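Local structure of tyrosyl-tRNA synthetase (Archaeoglobus fulgidus, 2CYB) at the tyrosine site and the interface of chains A and B. The protein catalyses the two-step attachment of L-tyrosine to its cognate tRNA, activating the amino acid with ATP to tyrosyl-AMP and then transferring it to the acceptor end. Residues are numbered along the deposited sequence; one frame, centred on the assembly and turned at random. Chains: chain A/B, Tyrosyl-tRNA synthetase.

Contact 1: the tyrosine site. Residues chain A 36, 38, 69, 71, 74, 144, 158, 162, 165, 180. With TYR (tyrosine), chain C.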
loop_
_atom_site.group_PDB
_atom_site.type_symbol
_atom_site.label_atom_id
_atom_site.label_comp_id
_atom_site.label_asym_id
_atom_site.label_seq_id
_atom_site.Cartn_x
_atom_site.Cartn_y
_atom_site.Cartn_z
ATOM N N TYR A 36 20.695 -2.781 13.208
ATOM C CA TYR A 36 19.398 -2.953 13.843
ATOM C C TYR A 36 18.763 -4.257 13.408
ATOM O O TYR A 36 19.233 -4.921 12.490
ATOM C CB TYR A 36 18.425 -1.809 13.465
ATOM C CG TYR A 36 17.484 -2.095 12.286
ATOM C CD1 TYR A 36 16.097 -1.934 12.419
ATOM C CD2 TYR A 36 17.980 -2.495 11.042
ATOM C CE1 TYR A 36 15.231 -2.161 11.342
ATOM C CE2 TYR A 36 17.126 -2.727 9.958
ATOM C CZ TYR A 36 15.755 -2.554 10.116
ATOM O OH TYR A 36 14.920 -2.757 9.041
ATOM N N GLY A 38 14.509 -5.586 13.293
ATOM C CA GLY A 38 13.154 -5.154 13.555
ATOM C C GLY A 38 12.352 -6.366 13.949
ATOM O O GLY A 38 12.600 -7.462 13.450
ATOM N N LEU A 69 14.100 -2.212 16.634
ATOM C CA LEU A 69 12.831 -1.665 16.181
ATOM C C LEU A 69 11.663 -2.557 16.565
ATOM O O LEU A 69 11.573 -3.713 16.133
ATOM C CB LEU A 69 12.835 -1.472 14.657
ATOM C CG LEU A 69 11.481 -1.078 14.040
ATOM C CD1 LEU A 69 11.061 0.302 14.538
ATOM C CD2 LEU A 69 11.598 -1.080 12.525
ATOM N N ALA A 71 8.507 -3.046 15.648
ATOM C CA ALA A 71 7.692 -2.690 14.492
ATOM C C ALA A 71 6.202 -2.902 14.685
ATOM O O ALA A 71 5.625 -3.823 14.112
ATOM C CB ALA A 71 8.186 -3.484 13.263
ATOM N N HIS A 74 4.097 -2.670 11.429
ATOM C CA HIS A 74 4.297 -3.875 10.621
ATOM C C HIS A 74 3.457 -5.034 11.156
ATOM O O HIS A 74 2.841 -5.779 10.383
ATOM C CB HIS A 74 5.773 -4.279 10.589
ATOM C CG HIS A 74 6.584 -3.487 9.616
ATOM N ND1 HIS A 74 7.064 -2.226 9.899
ATOM C CD2 HIS A 74 6.956 -3.757 8.341
ATOM C CE1 HIS A 74 7.699 -1.754 8.840
ATOM N NE2 HIS A 74 7.648 -2.662 7.882
ATOM N N VAL A 144 7.449 -14.173 4.708
ATOM C CA VAL A 144 7.192 -13.242 5.807
ATOM C C VAL A 144 5.715 -12.995 6.103
ATOM O O VAL A 144 5.308 -12.897 7.265
ATOM C CB VAL A 144 7.868 -11.880 5.513
ATOM C CG1 VAL A 144 7.617 -10.899 6.659
ATOM C CG2 VAL A 144 9.355 -12.086 5.293
ATOM N N TYR A 158 3.997 -3.493 3.471
ATOM C CA TYR A 158 4.937 -3.976 4.493
ATOM C C TYR A 158 6.432 -3.993 4.090
ATOM O O TYR A 158 7.268 -3.404 4.780
ATOM C CB TYR A 158 4.457 -5.374 4.937
ATOM C CG TYR A 158 5.208 -6.063 6.054
ATOM C CD1 TYR A 158 4.561 -6.405 7.252
ATOM C CD2 TYR A 158 6.537 -6.450 5.891
ATOM C CE1 TYR A 158 5.227 -7.124 8.249
ATOM C CE2 TYR A 158 7.206 -7.161 6.874
ATOM C CZ TYR A 158 6.554 -7.494 8.046
ATOM O OH TYR A 158 7.248 -8.173 9.018
ATOM N N GLN A 162 9.651 -1.703 5.503
ATOM C CA GLN A 162 10.808 -2.311 6.145
ATOM C C GLN A 162 12.079 -1.745 5.522
ATOM O O GLN A 162 13.019 -1.387 6.231
ATOM C CB GLN A 162 10.795 -3.832 5.978
ATOM C CG GLN A 162 11.966 -4.508 6.671
ATOM C CD GLN A 162 11.760 -6.001 6.822
ATOM O OE1 GLN A 162 10.625 -6.472 6.914
ATOM N NE2 GLN A 162 12.856 -6.749 6.875
ATOM N N ASP A 165 12.687 1.646 6.736
ATOM C CA ASP A 165 13.105 1.727 8.134
ATOM C C ASP A 165 14.626 1.803 8.204
ATOM O O ASP A 165 15.177 2.488 9.059
ATOM C CB ASP A 165 12.635 0.503 8.923
ATOM C CG ASP A 165 11.149 0.495 9.145
ATOM O OD1 ASP A 165 10.601 -0.604 9.349
ATOM O OD2 ASP A 165 10.531 1.585 9.130
ATOM N N GLN A 180 14.485 -12.724 5.385
ATOM C CA GLN A 180 14.294 -11.290 5.123
ATOM C C GLN A 180 15.136 -10.910 3.899
ATOM O O GLN A 180 15.156 -9.749 3.485
ATOM C CB GLN A 180 14.781 -10.434 6.301
ATOM C CG GLN A 180 14.217 -10.798 7.671
ATOM C CD GLN A 180 12.707 -10.752 7.702
ATOM O OE1 GLN A 180 12.100 -9.733 7.371
ATOM N NE2 GLN A 180 12.090 -11.860 8.099
HETATM N N TYR C . 10.042 -8.519 8.667
HETATM C CA TYR C . 10.592 -8.829 10.010
HETATM C C TYR C . 10.161 -10.219 10.473
HETATM O O TYR C . 10.552 -10.607 11.586
HETATM C CB TYR C . 10.134 -7.759 11.006
HETATM C CG TYR C . 10.657 -6.393 10.633
HETATM C CD1 TYR C . 9.794 -5.316 10.427
HETATM C CD2 TYR C . 12.034 -6.182 10.481
HETATM C CE1 TYR C . 10.295 -4.049 10.080
HETATM C CE2 TYR C . 12.539 -4.940 10.139
HETATM C CZ TYR C . 11.669 -3.875 9.941
HETATM O OH TYR C . 12.188 -2.645 9.623
HETATM O OXT TYR C . 9.451 -10.906 9.709
HETATM O O HOH W 1 12.497 -10.245 13.514
#
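L-Tyrosine, the amino acid substrate, lies in the Rossmann-fold pocket of this class I synthetase, 292 of its 342 Å² hidden by protein. A:Gln162, from helix 154-168, runs along one face of the substrate ring. Its CG is anti to the backbone N (chi1 -178°) and the chain stays extended: CB stands near the phenol end, CG touches CZ of TYR at 3.3 Å, CD sits over the ring, and at the tip the amide splits its work. OE1 accepts from the substrate amino N at 2.8 Å, with that nitrogen above the carbonyl plane, while NE2 donates in its own amide plane to OE1 of A:Gln180, 3.1 Å away. That second bond fixes the rotation of A:Gln162's amide and puts two donors on A:Gln180 OE1, since the substrate N also donates to it at 2.7 Å. A:Tyr158 OH is a further acceptor, with the amino N in the plane of the A:Tyr158 ring at its edge, so three oxygens grip the amino group. A:Gly38 CA covers the ring from the opposite face to A:Gln162. A:His74 offers its own face to the CD1-CE1 edge of the TYR ring, the two ring planes 73° apart. At the far end the phenol OH donates to the anti lone pair of A:Asp165 OD1 at 2.6 Å, and shares a hydrogen bond with A:Tyr36 OH, lying at the edge of the A:Tyr36 ring and in its plane. This paired reading of the hydroxyl probably underlies selection of tyrosine over phenylalanine. The carboxylate is held more loosely: water 1 lies 2.8 Å from TYR O and joins it to the backbone O of A:Gly38.

Contact 2: the interface of chains A and B. Residues chain A 126, 129-134, 137, 156, 160; chain B 76-77, 151-154, 157.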
loop_
_atom_site.group_PDB
_atom_site.type_symbol
_atom_site.label_atom_id
_atom_site.label_comp_id
_atom_site.label_asym_id
_atom_site.label_seq_id
_atom_site.Cartn_x
_atom_site.Cartn_y
_atom_site.Cartn_z
ATOM N N LEU A 126 5.248 6.232 -0.585
ATOM C CA LEU A 126 4.573 6.416 -1.865
ATOM C C LEU A 126 5.559 6.346 -3.034
ATOM O O LEU A 126 5.246 5.780 -4.083
ATOM C CB LEU A 126 3.813 7.747 -1.883
ATOM C CG LEU A 126 2.648 7.863 -0.893
ATOM C CD1 LEU A 126 1.843 9.099 -1.235
ATOM C CD2 LEU A 126 1.763 6.620 -0.944
ATOM N N ALA A 129 6.579 2.773 -3.448
ATOM C CA ALA A 129 5.483 2.034 -4.083
ATOM C C ALA A 129 5.400 2.304 -5.578
ATOM O O ALA A 129 5.055 1.419 -6.352
ATOM C CB ALA A 129 4.138 2.380 -3.414
ATOM N N ARG A 130 5.706 3.536 -5.978
ATOM C CA ARG A 130 5.654 3.923 -7.383
ATOM C C ARG A 130 6.740 3.244 -8.224
ATOM O O ARG A 130 6.543 3.007 -9.417
ATOM C CB ARG A 130 5.785 5.448 -7.497
ATOM C CG ARG A 130 6.122 5.970 -8.892
ATOM C CD ARG A 130 4.975 5.793 -9.854
ATOM N NE ARG A 130 5.277 6.360 -11.169
ATOM C CZ ARG A 130 5.874 5.699 -12.158
ATOM N NH1 ARG A 130 6.101 6.303 -13.318
ATOM N NH2 ARG A 130 6.232 4.433 -11.996
ATOM N N ILE A 131 7.877 2.921 -7.608
ATOM C CA ILE A 131 8.966 2.289 -8.358
ATOM C C ILE A 131 9.140 0.794 -8.110
ATOM O O ILE A 131 10.039 0.167 -8.670
ATOM C CB ILE A 131 10.320 3.006 -8.090
ATOM C CG1 ILE A 131 10.775 2.788 -6.642
ATOM C CG2 ILE A 131 10.154 4.504 -8.324
ATOM C CD1 ILE A 131 12.183 3.312 -6.346
ATOM N N THR A 132 8.271 0.215 -7.289
ATOM C CA THR A 132 8.353 -1.205 -6.981
ATOM C C THR A 132 7.184 -1.974 -7.610
ATOM O O THR A 132 6.026 -1.659 -7.361
ATOM C CB THR A 132 8.335 -1.418 -5.449
ATOM O OG1 THR A 132 9.420 -0.693 -4.858
ATOM C CG2 THR A 132 8.464 -2.896 -5.110
ATOM N N THR A 133 7.476 -2.970 -8.441
ATOM C CA THR A 133 6.396 -3.748 -9.039
ATOM C C THR A 133 5.687 -4.554 -7.954
ATOM O O THR A 133 6.290 -4.940 -6.950
ATOM C CB THR A 133 6.917 -4.752 -10.108
ATOM O OG1 THR A 133 7.768 -5.722 -9.482
ATOM C CG2 THR A 133 7.683 -4.030 -11.195
ATOM N N LEU A 134 4.392 -4.784 -8.142
ATOM C CA LEU A 134 3.628 -5.587 -7.198
ATOM C C LEU A 134 4.288 -6.973 -7.112
ATOM O O LEU A 134 4.391 -7.563 -6.048
ATOM C CB LEU A 134 2.181 -5.732 -7.675
ATOM C CG LEU A 134 1.305 -6.676 -6.845
ATOM C CD1 LEU A 134 1.294 -6.230 -5.375
ATOM C CD2 LEU A 134 -0.108 -6.694 -7.416
ATOM N N ALA A 137 7.298 -6.988 -4.805
ATOM C CA ALA A 137 6.846 -6.840 -3.431
ATOM C C ALA A 137 6.225 -8.130 -2.908
ATOM O O ALA A 137 6.528 -8.584 -1.800
ATOM C CB ALA A 137 5.837 -5.707 -3.342
ATOM N N MET A 156 1.539 -5.921 1.146
ATOM C CA MET A 156 2.330 -5.505 -0.009
ATOM C C MET A 156 3.012 -4.167 0.281
ATOM O O MET A 156 3.983 -3.797 -0.379
ATOM C CB MET A 156 1.443 -5.393 -1.254
ATOM C CG MET A 156 0.719 -6.686 -1.605
ATOM S SD MET A 156 1.861 -8.037 -2.043
ATOM C CE MET A 156 1.949 -8.945 -0.474
ATOM N N LEU A 160 8.007 -2.447 1.653
ATOM C CA LEU A 160 8.479 -1.112 1.322
ATOM C C LEU A 160 8.851 -0.360 2.600
ATOM O O LEU A 160 9.877 0.320 2.661
ATOM C CB LEU A 160 7.394 -0.339 0.575
ATOM C CG LEU A 160 6.740 -1.061 -0.606
ATOM C CD1 LEU A 160 5.750 -0.113 -1.275
ATOM C CD2 LEU A 160 7.801 -1.524 -1.596
ATOM N N TYR B 76 0.247 10.655 -9.404
ATOM C CA TYR B 76 1.611 10.200 -9.206
ATOM C C TYR B 76 1.653 8.678 -9.050
ATOM O O TYR B 76 2.503 8.007 -9.644
ATOM C CB TYR B 76 2.209 10.865 -7.972
ATOM C CG TYR B 76 3.606 10.380 -7.658
ATOM C CD1 TYR B 76 4.716 10.898 -8.329
ATOM C CD2 TYR B 76 3.811 9.375 -6.721
ATOM C CE1 TYR B 76 6.005 10.415 -8.070
ATOM C CE2 TYR B 76 5.088 8.887 -6.456
ATOM C CZ TYR B 76 6.176 9.409 -7.131
ATOM O OH TYR B 76 7.430 8.913 -6.862
ATOM N N LEU B 77 0.729 8.136 -8.262
ATOM C CA LEU B 77 0.674 6.696 -8.038
ATOM C C LEU B 77 0.321 5.948 -9.313
ATOM O O LEU B 77 0.700 4.787 -9.477
ATOM C CB LEU B 77 -0.363 6.355 -6.962
ATOM C CG LEU B 77 -0.140 6.938 -5.560
ATOM C CD1 LEU B 77 -1.370 6.643 -4.703
ATOM C CD2 LEU B 77 1.104 6.349 -4.928
ATOM N N PRO B 151 1.440 -4.354 -12.453
ATOM C CA PRO B 151 1.212 -3.017 -11.887
ATOM C C PRO B 151 2.238 -2.741 -10.788
ATOM O O PRO B 151 2.924 -3.660 -10.315
ATOM C CB PRO B 151 -0.196 -3.120 -11.320
ATOM C CG PRO B 151 -0.254 -4.560 -10.861
ATOM C CD PRO B 151 0.357 -5.274 -12.064
ATOM N N MET B 152 2.349 -1.480 -10.389
ATOM C CA MET B 152 3.266 -1.105 -9.317
ATOM C C MET B 152 2.472 -1.196 -8.015
ATOM O O MET B 152 1.238 -1.223 -8.034
ATOM C CB MET B 152 3.752 0.330 -9.511
ATOM C CG MET B 152 4.305 0.592 -10.903
ATOM S SD MET B 152 5.597 -0.624 -11.264
ATOM C CE MET B 152 6.872 0.068 -10.367
ATOM N N VAL B 153 3.169 -1.256 -6.886
ATOM C CA VAL B 153 2.473 -1.330 -5.605
ATOM C C VAL B 153 1.636 -0.059 -5.457
ATOM O O VAL B 153 0.550 -0.084 -4.864
ATOM C CB VAL B 153 3.464 -1.437 -4.416
ATOM C CG1 VAL B 153 2.707 -1.406 -3.085
ATOM C CG2 VAL B 153 4.273 -2.748 -4.524
ATOM N N SER B 154 2.133 1.039 -6.018
ATOM C CA SER B 154 1.426 2.325 -5.936
ATOM C C SER B 154 0.010 2.230 -6.496
ATOM O O SER B 154 -0.894 2.892 -6.005
ATOM C CB SER B 154 2.201 3.421 -6.680
ATOM O OG SER B 154 2.336 3.098 -8.054
ATOM N N ILE B 157 -2.413 0.775 -3.921
ATOM C CA ILE B 157 -2.704 1.700 -2.821
ATOM C C ILE B 157 -3.773 2.687 -3.293
ATOM O O ILE B 157 -4.647 3.107 -2.529
ATOM C CB ILE B 157 -1.446 2.518 -2.404
ATOM C CG1 ILE B 157 -0.445 1.612 -1.686
ATOM C CG2 ILE B 157 -1.857 3.675 -1.480
ATOM C CD1 ILE B 157 0.878 2.301 -1.370
HETATM O O HOH W 2 4.277 8.893 -11.570
#
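This patch of the two-fold homodimer interface is a backbone-clasped, largely apolar seam, in which the segment B:Pro151-B:Ser154 docks between helices 119-131, 134-140 and 154-168 of chain A; its symmetry twin does the same with chains exchanged, tying the subunits together. A:Thr133 and B:Met152 form an antiparallel beta bridge. On either side of it A:Leu134 N donates to B:Pro151 O almost straight (174° at H), and B:Val153 N donates to A:Thr132 O at 2.9 Å, nearly along the C=O axis. B:Ser154 N then reaches A:Ala129 O from well above the carbonyl plane, so the first turn of helix 153-168 meets the C-terminal end of helix 119-131. B:Val153 is the plug: CG1, anti to the backbone N (chi1 176°), meets A:Leu160 CD1 tip to tip at 3.8 Å, while CG2 rests on A:Ala137 CB at 3.5 Å. B:Met152 takes the opposite course. Its chain bends at chi2 and chi3 and curls over the A:Arg130-A:Thr133 backbone, bringing SD to 3.9 Å from A:Thr133 CA. B:Ser154 has OG in the crowded position between backbone N and carbonyl carbon (chi1 61°); there it donates to a lone pair of B:Leu77 O at 2.7 Å, bracing the helix start against helix 72-77. A:Arg130, bent at chi2, crosses B:Tyr76 obliquely, laying CB 3.7 Å from the ring's CE2 and CG beside its phenol OH. Its NE points at water 2, which lies in the guanidinium plane and 2.8 Å from B:Tyr76 O.

About 18 Å separates the C-alpha centres of contact 1 and contact 2, and helix 154-168 runs between them. In chain A it gives A:Tyr158, A:Gln162 and A:Asp165 to contact 1 and A:Met156 and A:Leu160 to contact 2, so different faces of one helix look toward the substrate and the partner. Helix 72-77 serves both too: A:His74 lines the pocket, while B:Tyr76 and B:Leu77, from its equivalent in chain B, join the interface. Dimer formation may therefore help hold the pocket walls in place, and could couple the two active sites, though the structure alone does not show communication.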